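PDB 6E0K: cyclic UMP-AMP synthase from Rhodothermus marinus SG0.5JP17-172, which makes the second messenger 3',3'-cUAMP from UTP and ATP, a signal that triggers abortive infection in CBASS antiphage defence. Local coordinates for residues A[28-33]-A[105-110]; A[65-70]-A[88-93]; A[97-102]-A[117-122]; A[155-158]-A[163-166]. All coordinates share one frame; numbering follows the deposited sequence.

Contact 1: residues A[28-33]-A[105-110]; sequences RAALDR and DYYGAS
Arg-33, whose CD and NE pass the Tyr-106 ring at a slant, turns its guanidinium back to helix 18-32, where NH1 gives a hydrogen bond of 2.9 Å to the carbonyl O of Ala-29. The donor comes from above the carbonyl plane, while that oxygen stays in the plane of the guanidinium; Arg-33 N adds a weak bond to the same O. Held this way, the extended arginine chain has Arg-33 CD 3.6 Å from Tyr-106 CD1, with the two flat groups 67° apart.

Ala-30 makes the rest of the contact. Its CB is 3.5 Å from Tyr-106 CG and 3.8 Å from Tyr-107 CE2, so this small methyl touches both rings. With CG of Tyr-106 anti to the backbone N (chi1 -178°), that ring is laid against Ala-30, whose CA lies above one face. An edge of Tyr-106 stands over the Tyr-107 ring, its CD2 3.4 Å above the ring plane near the centre. The Tyr-107 hydroxyl is hydrogen-bonded to Ser-26.

The contact is plain helix-to-helix packing, joining the end of helix 18-32 to the last turn of helix 92-107, where Ala-30 also meets Leu-103 and Tyr-107 reaches Val-121 of strand 119-122.

Contact 2: residues A[65-70]-A[88-93]; sequences VQLNSV and SDYTWN
Leu-67 and Val-70 are the residues through which 65-70 meets 88-93. Val-65, at the inner end, rests on Phe-95 and Val-99 of helix 92-107. Gln-66 sends NE2 to Asn-68 OD1 at 2.9 Å, a fairly straight bond (162°) on a lone pair in the carbonyl plane.

At Leu-67, CG is anti to the backbone N (chi1 -176°), which carries the branch out to Tyr-90. Its CD2 meets the edge of the tyrosine ring, near the ring plane, 3.6 Å from Tyr-90 CE2. Phe-95 packs against both residues, and the hydroxyl of the buried Tyr-90 is hydrogen-bonded to Asp-98. Strand 61-68 belongs to the central sheet of the nucleotidyltransferase domain: it starts next to the magnesium ligand Asp-60 and contains another, Asp-62, so Leu-67 sits at the end of the strand remote from the metal site.

Asn-68 holds Glu-42 and Gln-135 on neighbouring strands, and the chain then turns a corner. Beyond it Val-70 presses CG1 against Ser-88, 3.4 Å from OG and 3.5 Å from CB of that serine. The same Ser-88 OG donates a 2.7 Å hydrogen bond to Tyr-90 O, just ahead of helix 92-107, whose N-cap is Thr-91.

Contact 3: residues A[97-102]-A[117-122]; sequences SDVERA and KTLKVE
Leu-119 meets Val-99 and Glu-100 by apolar packing alone, and its two methyls divide the work. CD1 approaches the helix itself, 4.0 Å from Glu-100 CA and 4.0 Å from Val-99 CG1, whereas Leu-119 CD2 lies 4.1 Å from Glu-100 CG. The glutamate chain, extended, crosses the leucine at about a right angle, and its methylene CG does the touching while the carboxylate goes on to a salt bridge with Arg-114 on strand 112-114. Val-132 of strand 127-138 touches both Val-99 and Leu-119 and joins the layer between helix and sheet.

The other polar bonds point elsewhere. Within the helix Arg-101 NH2 forms a salt bridge with Asp-98 OD1 at 3.0 Å, reaching it from above the carboxylate plane; Tyr-34 is hydrogen-bonded to both partners. In 117-122, Thr-118 OG1 is hydrogen-bonded and Lys-120 NZ salt-bridged to OD1 of Asp-129, a magnesium ligand.

Residues 117-120 belong to the UTP site. The chemistry therefore implies two sides to this segment: Leu-119 is fixed by greasy contacts with helix 92-107, while the side chains before and after it are held by polar bonds to a metal-binding aspartate.

Contact 4: residues A[155-158]-A[163-166]; sequences FYVP and WVVN
Phe-155 and Val-164 form an antiparallel hydrogen-bonded pair, with both backbone bonds in place: Phe-155 N to Val-164 O at 3.1 Å and Val-164 N to Phe-155 O at 3.0 Å, the second almost straight (172°). On the same face of the sheet their side chains run side by side. CB of Val-164 lies over the phenyl face as a CH-pi contact, 3.6 Å from Phe-155 CZ. The ring comes there because its CG stands between the backbone N and the carbonyl carbon (chi1 52°), folding it back over the neighbouring strand.

Tyr-156 and Trp-163, the non-hydrogen-bonded pair, occupy the other face. Tyr-156 CB sits 3.8 Å from the centre of the six-membered indole ring, close to its normal, and Tyr-156 CD1 is 3.5 Å from Trp-163 CE2 over the same indole. The ring planes are 52° apart, an oblique meeting.

This is a beta hairpin, strands 150-157 and 162-166, attached to the sheet of the nucleotidyltransferase domain through strand 127-138. Farther out, Val-157 CG2 touches Val-164 CG2 at 3.9 Å. Asn-166, a UTP-binding residue, brings its amide to the edge of the Phe-155 ring.

Several outside groups set these positions. Trp-92 of helix 92-107 packs on Phe-155 and Tyr-156, and the Tyr-156 hydroxyl is hydrogen-bonded to Asp-161 in the hairpin turn. Val-164 O takes a second hydrogen bond, from Thr-154 OG1.

Helix 92-107 ties contacts 1, 2 and 3 together: its last turn serves contact 1, its middle contact 3, and the loop leading into it contact 2. Contact 3 is the buried one, layered between helix and sheet; the others are partly buried, contact 1 with Arg-33 and Tyr-106 exposed. Contact 4 alone has hydrogen bonds between its segments, as paired strands must, while the other three rely on packing. Leu-31 on Val-65 joins contacts 1 and 2, and Trp-92 reaches from contact 2 to contact 4. Contacts 3 and 4 hold residues of the UTP site, and Lys-117 lies against Val-157; contact 1 lies well away from contact 4.

Contact 1: residues A[28-33]-A[105-110]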
loop_
_atom_site.group_PDB
_atom_site.type_symbol
_atom_site.label_atom_id
_atom_site.label_comp_id
_atom_site.label_asym_id
_atom_site.label_seq_id
_atom_site.Cartn_x
_atom_site.Cartn_y
_atom_site.Cartn_z
ATOM N N ARG A 28 -9.788 -13.410 10.063
ATOM C CA ARG A 28 -10.038 -13.055 11.457
ATOM C C ARG A 28 -10.707 -14.200 12.198
ATOM O O ARG A 28 -10.348 -14.513 13.340
ATOM C CB ARG A 28 -10.907 -11.796 11.512
ATOM C CG ARG A 28 -11.301 -11.357 12.905
ATOM C CD ARG A 28 -12.117 -10.072 12.810
ATOM N NE ARG A 28 -11.254 -8.911 12.594
ATOM C CZ ARG A 28 -11.651 -7.776 12.028
ATOM N NH1 ARG A 28 -12.904 -7.648 11.607
ATOM N NH2 ARG A 28 -10.794 -6.773 11.880
ATOM N N ALA A 29 -11.684 -14.847 11.561
ATOM C CA ALA A 29 -12.378 -15.945 12.214
ATOM C C ALA A 29 -11.449 -17.131 12.451
ATOM O O ALA A 29 -11.558 -17.817 13.474
ATOM C CB ALA A 29 -13.586 -16.355 11.363
ATOM N N ALA A 30 -10.531 -17.391 11.516
ATOM C CA ALA A 30 -9.552 -18.455 11.711
ATOM C C ALA A 30 -8.703 -18.185 12.950
ATOM O O ALA A 30 -8.468 -19.077 13.775
ATOM C CB ALA A 30 -8.671 -18.586 10.466
ATOM N N LEU A 31 -8.246 -16.946 13.106
ATOM C CA LEU A 31 -7.383 -16.642 14.243
ATOM C C LEU A 31 -8.158 -16.615 15.556
ATOM O O LEU A 31 -7.586 -16.906 16.617
ATOM C CB LEU A 31 -6.657 -15.321 14.003
ATOM C CG LEU A 31 -5.796 -15.285 12.734
ATOM C CD1 LEU A 31 -4.908 -14.067 12.729
ATOM C CD2 LEU A 31 -4.948 -16.528 12.590
ATOM N N ASP A 32 -9.456 -16.295 15.506
ATOM C CA ASP A 32 -10.273 -16.320 16.720
ATOM C C ASP A 32 -10.363 -17.717 17.313
ATOM O O ASP A 32 -10.589 -17.865 18.522
ATOM C CB ASP A 32 -11.688 -15.807 16.431
ATOM C CG ASP A 32 -11.769 -14.298 16.368
ATOM O OD1 ASP A 32 -10.922 -13.624 16.984
ATOM O OD2 ASP A 32 -12.701 -13.778 15.721
ATOM N N ARG A 33 -10.212 -18.755 16.492
ATOM C CA ARG A 33 -10.334 -20.121 16.991
ATOM C C ARG A 33 -9.077 -20.644 17.677
ATOM O O ARG A 33 -9.145 -21.682 18.345
ATOM C CB ARG A 33 -10.741 -21.037 15.839
ATOM C CG ARG A 33 -12.185 -20.789 15.447
ATOM C CD ARG A 33 -12.559 -21.241 14.060
ATOM N NE ARG A 33 -14.014 -21.231 13.941
ATOM C CZ ARG A 33 -14.755 -20.126 13.895
ATOM N NH1 ARG A 33 -14.182 -18.921 13.947
ATOM N NH2 ARG A 33 -16.077 -20.229 13.813
ATOM N N ASP A 105 -4.770 -24.948 10.857
ATOM C CA ASP A 105 -5.830 -25.662 11.570
ATOM C C ASP A 105 -7.188 -25.352 10.963
ATOM O O ASP A 105 -8.046 -26.234 10.848
ATOM C CB ASP A 105 -5.853 -25.279 13.054
ATOM C CG ASP A 105 -4.683 -25.845 13.851
ATOM O OD1 ASP A 105 -4.012 -26.799 13.396
ATOM O OD2 ASP A 105 -4.449 -25.328 14.970
ATOM N N TYR A 106 -7.402 -24.098 10.575
ATOM C CA TYR A 106 -8.723 -23.693 10.113
ATOM C C TYR A 106 -8.963 -24.068 8.649
ATOM O O TYR A 106 -9.995 -24.665 8.319
ATOM C CB TYR A 106 -8.911 -22.193 10.337
ATOM C CG TYR A 106 -10.274 -21.702 9.917
ATOM C CD1 TYR A 106 -11.370 -21.844 10.756
ATOM C CD2 TYR A 106 -10.456 -21.106 8.682
ATOM C CE1 TYR A 106 -12.622 -21.404 10.368
ATOM C CE2 TYR A 106 -11.691 -20.658 8.286
ATOM C CZ TYR A 106 -12.773 -20.809 9.132
ATOM O OH TYR A 106 -14.005 -20.351 8.714
ATOM N N TYR A 107 -8.028 -23.730 7.753
ATOM C CA TYR A 107 -8.231 -23.935 6.320
ATOM C C TYR A 107 -7.725 -25.279 5.813
ATOM O O TYR A 107 -8.171 -25.723 4.744
ATOM C CB TYR A 107 -7.532 -22.843 5.509
ATOM C CG TYR A 107 -8.056 -21.457 5.757
ATOM C CD1 TYR A 107 -9.237 -21.032 5.161
ATOM C CD2 TYR A 107 -7.354 -20.555 6.574
ATOM C CE1 TYR A 107 -9.723 -19.751 5.383
ATOM C CE2 TYR A 107 -7.838 -19.289 6.811
ATOM C CZ TYR A 107 -9.019 -18.885 6.208
ATOM O OH TYR A 107 -9.499 -17.614 6.443
ATOM N N GLY A 108 -6.814 -25.919 6.535
ATOM C CA GLY A 108 -6.162 -27.131 6.082
ATOM C C GLY A 108 -4.801 -26.843 5.476
ATOM O O GLY A 108 -4.572 -25.797 4.858
ATOM N N ALA A 109 -3.876 -27.796 5.643
ATOM C CA ALA A 109 -2.512 -27.607 5.165
ATOM C C ALA A 109 -2.460 -27.286 3.674
ATOM O O ALA A 109 -1.597 -26.516 3.238
ATOM C CB ALA A 109 -1.675 -28.852 5.467
ATOM N N SER A 110 -3.370 -27.849 2.877
ATOM C CA SER A 110 -3.294 -27.626 1.438
ATOM C C SER A 110 -3.622 -26.194 1.041
ATOM O O SER A 110 -3.384 -25.818 -0.113
ATOM C CB SER A 110 -4.234 -28.585 0.703
ATOM O OG SER A 110 -5.591 -28.246 0.912
#

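Contact 2: residues A[65-70]-A[88-93]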
loop_
_atom_site.group_PDB
_atom_site.type_symbol
_atom_site.label_atom_id
_atom_site.label_comp_id
_atom_site.label_asym_id
_atom_site.label_seq_id
_atom_site.Cartn_x
_atom_site.Cartn_y
_atom_site.Cartn_z
ATOM N N VAL A 65 -1.572 -9.308 9.927
ATOM C CA VAL A 65 -1.799 -9.982 11.200
ATOM C C VAL A 65 -0.716 -9.474 12.145
ATOM O O VAL A 65 0.463 -9.820 11.992
ATOM C CB VAL A 65 -1.769 -11.507 11.030
ATOM C CG1 VAL A 65 -1.839 -12.199 12.371
ATOM C CG2 VAL A 65 -2.962 -11.936 10.173
ATOM N N GLN A 66 -1.094 -8.607 13.081
ATOM C CA GLN A 66 -0.130 -7.799 13.828
ATOM C C GLN A 66 -0.235 -8.078 15.321
ATOM O O GLN A 66 -1.305 -7.910 15.921
ATOM C CB GLN A 66 -0.348 -6.311 13.541
ATOM C CG GLN A 66 0.545 -5.411 14.396
ATOM C CD GLN A 66 0.482 -3.958 13.967
ATOM O OE1 GLN A 66 0.462 -3.656 12.768
ATOM N NE2 GLN A 66 0.478 -3.046 14.936
ATOM N N LEU A 67 0.883 -8.485 15.923
ATOM C CA LEU A 67 0.941 -8.695 17.364
ATOM C C LEU A 67 1.200 -7.365 18.053
ATOM O O LEU A 67 2.134 -6.645 17.685
ATOM C CB LEU A 67 2.049 -9.690 17.702
ATOM C CG LEU A 67 2.144 -10.051 19.174
ATOM C CD1 LEU A 67 0.913 -10.825 19.573
ATOM C CD2 LEU A 67 3.425 -10.834 19.457
ATOM N N ASN A 68 0.369 -7.030 19.045
ATOM C CA ASN A 68 0.490 -5.765 19.763
ATOM C C ASN A 68 0.813 -5.919 21.238
ATOM O O ASN A 68 0.938 -4.905 21.935
ATOM C CB ASN A 68 -0.799 -4.950 19.618
ATOM C CG ASN A 68 -0.981 -4.417 18.226
ATOM O OD1 ASN A 68 -0.055 -3.833 17.666
ATOM N ND2 ASN A 68 -2.167 -4.608 17.652
ATOM N N SER A 69 0.959 -7.141 21.737
ATOM C CA SER A 69 1.275 -7.304 23.150
ATOM C C SER A 69 2.734 -7.007 23.438
ATOM O O SER A 69 3.106 -6.787 24.595
ATOM C CB SER A 69 0.925 -8.721 23.591
ATOM O OG SER A 69 1.678 -9.659 22.836
ATOM N N VAL A 70 3.571 -7.014 22.412
ATOM C CA VAL A 70 4.972 -6.650 22.520
ATOM C C VAL A 70 5.285 -5.800 21.301
ATOM O O VAL A 70 4.505 -5.740 20.346
ATOM C CB VAL A 70 5.888 -7.881 22.588
ATOM C CG1 VAL A 70 5.520 -8.754 23.794
ATOM C CG2 VAL A 70 5.782 -8.683 21.319
ATOM N N SER A 88 10.663 -9.180 25.636
ATOM C CA SER A 88 9.667 -10.207 25.366
ATOM C C SER A 88 10.363 -11.531 25.124
ATOM O O SER A 88 11.281 -11.607 24.300
ATOM C CB SER A 88 8.842 -9.851 24.133
ATOM O OG SER A 88 8.040 -10.962 23.725
ATOM N N ASP A 89 9.917 -12.579 25.813
ATOM C CA ASP A 89 10.465 -13.893 25.512
ATOM C C ASP A 89 9.773 -14.537 24.323
ATOM O O ASP A 89 10.249 -15.560 23.830
ATOM C CB ASP A 89 10.385 -14.803 26.740
ATOM C CG ASP A 89 8.964 -15.035 27.222
ATOM O OD1 ASP A 89 8.003 -14.535 26.599
ATOM O OD2 ASP A 89 8.810 -15.728 28.250
ATOM N N TYR A 90 8.695 -13.927 23.843
ATOM C CA TYR A 90 7.940 -14.391 22.693
ATOM C C TYR A 90 8.428 -13.607 21.484
ATOM O O TYR A 90 8.353 -12.370 21.468
ATOM C CB TYR A 90 6.455 -14.158 22.954
ATOM C CG TYR A 90 5.461 -14.717 21.966
ATOM C CD1 TYR A 90 5.279 -16.081 21.821
ATOM C CD2 TYR A 90 4.649 -13.858 21.238
ATOM C CE1 TYR A 90 4.309 -16.578 20.956
ATOM C CE2 TYR A 90 3.698 -14.339 20.372
ATOM C CZ TYR A 90 3.535 -15.688 20.233
ATOM O OH TYR A 90 2.565 -16.178 19.376
ATOM N N THR A 91 8.953 -14.313 20.497
ATOM C CA THR A 91 9.629 -13.670 19.378
ATOM C C THR A 91 8.720 -13.576 18.159
ATOM O O THR A 91 7.677 -14.217 18.079
ATOM C CB THR A 91 10.879 -14.450 18.985
ATOM O OG1 THR A 91 10.487 -15.739 18.509
ATOM C CG2 THR A 91 11.818 -14.625 20.182
ATOM N N TRP A 92 9.166 -12.786 17.174
ATOM C CA TRP A 92 8.463 -12.778 15.896
ATOM C C TRP A 92 8.416 -14.182 15.306
ATOM O O TRP A 92 7.389 -14.607 14.759
ATOM C CB TRP A 92 9.136 -11.789 14.931
ATOM C CG TRP A 92 8.560 -11.810 13.561
ATOM C CD1 TRP A 92 7.521 -11.047 13.090
ATOM C CD2 TRP A 92 8.956 -12.655 12.479
ATOM N NE1 TRP A 92 7.261 -11.360 11.782
ATOM C CE2 TRP A 92 8.123 -12.348 11.381
ATOM C CE3 TRP A 92 9.936 -13.641 12.330
ATOM C CZ2 TRP A 92 8.243 -12.988 10.153
ATOM C CZ3 TRP A 92 10.047 -14.279 11.106
ATOM C CH2 TRP A 92 9.210 -13.949 10.036
ATOM N N ASN A 93 9.518 -14.924 15.436
ATOM C CA ASN A 93 9.575 -16.295 14.951
ATOM C C ASN A 93 8.521 -17.174 15.632
ATOM O O ASN A 93 7.816 -17.947 14.967
ATOM C CB ASN A 93 10.996 -16.817 15.177
ATOM C CG ASN A 93 11.202 -18.211 14.666
ATOM O OD1 ASN A 93 10.878 -18.524 13.523
ATOM N ND2 ASN A 93 11.758 -19.065 15.513
#

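Contact 3: residues A[97-102]-A[117-122]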
loop_
_atom_site.group_PDB
_atom_site.type_symbol
_atom_site.label_atom_id
_atom_site.label_comp_id
_atom_site.label_asym_id
_atom_site.label_seq_id
_atom_site.Cartn_x
_atom_site.Cartn_y
_atom_site.Cartn_z
ATOM N N SER A 97 5.041 -18.827 13.839
ATOM C CA SER A 97 4.672 -20.241 13.910
ATOM C C SER A 97 3.262 -20.427 14.459
ATOM O O SER A 97 2.522 -21.320 14.015
ATOM C CB SER A 97 5.692 -20.999 14.747
ATOM O OG SER A 97 6.925 -21.062 14.048
ATOM N N ASP A 98 2.857 -19.576 15.409
ATOM C CA ASP A 98 1.490 -19.662 15.917
ATOM C C ASP A 98 0.475 -19.254 14.856
ATOM O O ASP A 98 -0.573 -19.900 14.715
ATOM C CB ASP A 98 1.324 -18.792 17.162
ATOM C CG ASP A 98 1.841 -19.469 18.416
ATOM O OD1 ASP A 98 1.692 -20.707 18.546
ATOM O OD2 ASP A 98 2.402 -18.753 19.281
ATOM N N VAL A 99 0.744 -18.163 14.128
ATOM C CA VAL A 99 -0.180 -17.742 13.074
ATOM C C VAL A 99 -0.302 -18.829 12.015
ATOM O O VAL A 99 -1.409 -19.169 11.579
ATOM C CB VAL A 99 0.265 -16.407 12.453
ATOM C CG1 VAL A 99 -0.644 -16.055 11.284
ATOM C CG2 VAL A 99 0.229 -15.284 13.484
ATOM N N GLU A 100 0.836 -19.397 11.589
ATOM C CA GLU A 100 0.799 -20.471 10.596
ATOM C C GLU A 100 -0.030 -21.654 11.091
ATOM O O GLU A 100 -0.845 -22.205 10.337
ATOM C CB GLU A 100 2.223 -20.907 10.245
ATOM C CG GLU A 100 2.328 -21.934 9.120
ATOM C CD GLU A 100 3.769 -22.361 8.881
ATOM O OE1 GLU A 100 4.514 -22.528 9.872
ATOM O OE2 GLU A 100 4.163 -22.521 7.708
ATOM N N ARG A 101 0.144 -22.041 12.358
ATOM C CA ARG A 101 -0.634 -23.148 12.907
ATOM C C ARG A 101 -2.120 -22.819 12.934
ATOM O O ARG A 101 -2.954 -23.659 12.582
ATOM C CB ARG A 101 -0.145 -23.491 14.315
ATOM C CG ARG A 101 1.022 -24.458 14.341
ATOM C CD ARG A 101 1.263 -24.986 15.746
ATOM N NE ARG A 101 1.841 -23.958 16.605
ATOM C CZ ARG A 101 3.132 -23.646 16.612
ATOM N NH1 ARG A 101 3.966 -24.284 15.801
ATOM N NH2 ARG A 101 3.590 -22.697 17.418
ATOM N N ALA A 102 -2.466 -21.598 13.338
ATOM C CA ALA A 102 -3.866 -21.192 13.392
ATOM C C ALA A 102 -4.510 -21.257 12.016
ATOM O O ALA A 102 -5.631 -21.759 11.860
ATOM C CB ALA A 102 -3.967 -19.774 13.953
ATOM N N LYS A 117 7.875 -13.213 1.972
ATOM C CA LYS A 117 7.609 -12.218 2.996
ATOM C C LYS A 117 6.251 -12.393 3.647
ATOM O O LYS A 117 5.939 -11.666 4.599
ATOM C CB LYS A 117 7.703 -10.801 2.409
ATOM C CG LYS A 117 9.083 -10.397 1.899
ATOM C CD LYS A 117 9.031 -9.013 1.263
ATOM C CE LYS A 117 10.416 -8.417 1.084
ATOM N NZ LYS A 117 11.320 -9.322 0.328
ATOM N N THR A 118 5.435 -13.323 3.161
ATOM C CA THR A 118 4.049 -13.446 3.584
ATOM C C THR A 118 3.659 -14.910 3.654
ATOM O O THR A 118 4.338 -15.788 3.118
ATOM C CB THR A 118 3.085 -12.754 2.618
ATOM O OG1 THR A 118 3.231 -13.345 1.323
ATOM C CG2 THR A 118 3.372 -11.260 2.536
ATOM N N LEU A 119 2.556 -15.153 4.349
ATOM C CA LEU A 119 1.858 -16.426 4.322
ATOM C C LEU A 119 0.728 -16.285 3.318
ATOM O O LEU A 119 -0.047 -15.326 3.394
ATOM C CB LEU A 119 1.294 -16.781 5.703
ATOM C CG LEU A 119 2.149 -17.449 6.778
ATOM C CD1 LEU A 119 1.440 -17.403 8.124
ATOM C CD2 LEU A 119 2.424 -18.890 6.378
ATOM N N LYS A 120 0.651 -17.204 2.363
ATOM C CA LYS A 120 -0.422 -17.172 1.380
ATOM C C LYS A 120 -1.515 -18.150 1.784
ATOM O O LYS A 120 -1.233 -19.306 2.118
ATOM C CB LYS A 120 0.100 -17.500 -0.019
ATOM C CG LYS A 120 1.007 -16.390 -0.592
ATOM C CD LYS A 120 1.262 -16.582 -2.085
ATOM C CE LYS A 120 1.443 -15.241 -2.806
ATOM N NZ LYS A 120 2.434 -14.364 -2.123
ATOM N N VAL A 121 -2.756 -17.678 1.774
ATOM C CA VAL A 121 -3.889 -18.463 2.236
ATOM C C VAL A 121 -4.957 -18.464 1.156
ATOM O O VAL A 121 -5.379 -17.395 0.703
ATOM C CB VAL A 121 -4.462 -17.899 3.548
ATOM C CG1 VAL A 121 -5.637 -18.733 4.004
ATOM C CG2 VAL A 121 -3.365 -17.819 4.620
ATOM N N GLU A 122 -5.389 -19.654 0.744
ATOM C CA GLU A 122 -6.546 -19.801 -0.140
ATOM C C GLU A 122 -7.798 -19.903 0.729
ATOM O O GLU A 122 -8.038 -20.941 1.349
ATOM C CB GLU A 122 -6.395 -21.039 -1.019
ATOM C CG GLU A 122 -5.103 -21.059 -1.825
ATOM C CD GLU A 122 -4.958 -19.852 -2.723
ATOM O OE1 GLU A 122 -5.955 -19.491 -3.394
ATOM O OE2 GLU A 122 -3.848 -19.262 -2.747
#

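Contact 4: residues A[155-158]-A[163-166]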
loop_
_atom_site.group_PDB
_atom_site.type_symbol
_atom_site.label_atom_id
_atom_site.label_comp_id
_atom_site.label_asym_id
_atom_site.label_seq_id
_atom_site.Cartn_x
_atom_site.Cartn_y
_atom_site.Cartn_z
ATOM N N PHE A 155 8.622 -7.067 10.315
ATOM C CA PHE A 155 8.716 -8.505 10.126
ATOM C C PHE A 155 10.112 -8.824 9.613
ATOM O O PHE A 155 10.809 -7.958 9.083
ATOM C CB PHE A 155 7.638 -9.030 9.160
ATOM C CG PHE A 155 7.580 -8.290 7.846
ATOM C CD1 PHE A 155 6.816 -7.141 7.718
ATOM C CD2 PHE A 155 8.293 -8.743 6.743
ATOM C CE1 PHE A 155 6.761 -6.446 6.514
ATOM C CE2 PHE A 155 8.235 -8.061 5.539
ATOM C CZ PHE A 155 7.468 -6.906 5.427
ATOM N N TYR A 156 10.521 -10.070 9.812
ATOM C CA TYR A 156 11.832 -10.548 9.396
ATOM C C TYR A 156 11.697 -11.269 8.061
ATOM O O TYR A 156 10.667 -11.884 7.773
ATOM C CB TYR A 156 12.422 -11.482 10.460
ATOM C CG TYR A 156 13.869 -11.869 10.279
ATOM C CD1 TYR A 156 14.891 -10.923 10.373
ATOM C CD2 TYR A 156 14.235 -13.197 10.064
ATOM C CE1 TYR A 156 16.226 -11.289 10.236
ATOM C CE2 TYR A 156 15.555 -13.567 9.927
ATOM C CZ TYR A 156 16.555 -12.613 10.006
ATOM O OH TYR A 156 17.877 -12.990 9.876
ATOM N N VAL A 157 12.727 -11.141 7.229
ATOM C CA VAL A 157 12.792 -11.856 5.959
ATOM C C VAL A 157 13.936 -12.856 6.070
ATOM O O VAL A 157 15.115 -12.472 5.969
ATOM C CB VAL A 157 12.975 -10.891 4.775
ATOM C CG1 VAL A 157 12.890 -11.645 3.454
ATOM C CG2 VAL A 157 11.946 -9.787 4.820
ATOM N N PRO A 158 13.648 -14.132 6.334
ATOM C CA PRO A 158 14.739 -15.088 6.582
ATOM C C PRO A 158 15.692 -15.254 5.417
ATOM O O PRO A 158 16.882 -15.510 5.643
ATOM C CB PRO A 158 13.989 -16.390 6.890
ATOM C CG PRO A 158 12.713 -15.915 7.528
ATOM C CD PRO A 158 12.338 -14.668 6.754
ATOM N N TRP A 163 15.235 -6.962 8.557
ATOM C CA TRP A 163 13.934 -6.549 9.057
ATOM C C TRP A 163 13.361 -5.467 8.161
ATOM O O TRP A 163 14.083 -4.574 7.702
ATOM C CB TRP A 163 14.036 -6.013 10.485
ATOM C CG TRP A 163 14.410 -7.059 11.494
ATOM C CD1 TRP A 163 15.674 -7.410 11.894
ATOM C CD2 TRP A 163 13.509 -7.896 12.228
ATOM N NE1 TRP A 163 15.606 -8.414 12.838
ATOM C CE2 TRP A 163 14.289 -8.733 13.053
ATOM C CE3 TRP A 163 12.115 -8.016 12.266
ATOM C CZ2 TRP A 163 13.721 -9.671 13.920
ATOM C CZ3 TRP A 163 11.551 -8.965 13.102
ATOM C CH2 TRP A 163 12.357 -9.780 13.924
ATOM N N VAL A 164 12.056 -5.540 7.937
ATOM C CA VAL A 164 11.316 -4.537 7.192
ATOM C C VAL A 164 10.391 -3.828 8.165
ATOM O O VAL A 164 9.740 -4.481 8.989
ATOM C CB VAL A 164 10.504 -5.172 6.047
ATOM C CG1 VAL A 164 9.715 -4.101 5.298
ATOM C CG2 VAL A 164 11.424 -5.936 5.102
ATOM N N VAL A 165 10.331 -2.501 8.074
ATOM C CA VAL A 165 9.391 -1.706 8.858
ATOM C C VAL A 165 8.434 -1.011 7.904
ATOM O O VAL A 165 8.874 -0.324 6.974
ATOM C CB VAL A 165 10.115 -0.684 9.745
ATOM C CG1 VAL A 165 9.095 0.158 10.502
ATOM C CG2 VAL A 165 11.072 -1.399 10.713
ATOM N N ASN A 166 7.131 -1.205 8.119
ATOM C CA ASN A 166 6.107 -0.549 7.323
ATOM C C ASN A 166 5.149 0.205 8.233
ATOM O O ASN A 166 5.075 -0.041 9.441
ATOM C CB ASN A 166 5.310 -1.552 6.475
ATOM C CG ASN A 166 6.133 -2.184 5.365
ATOM O OD1 ASN A 166 7.203 -1.697 4.987
ATOM N ND2 ASN A 166 5.621 -3.278 4.830
#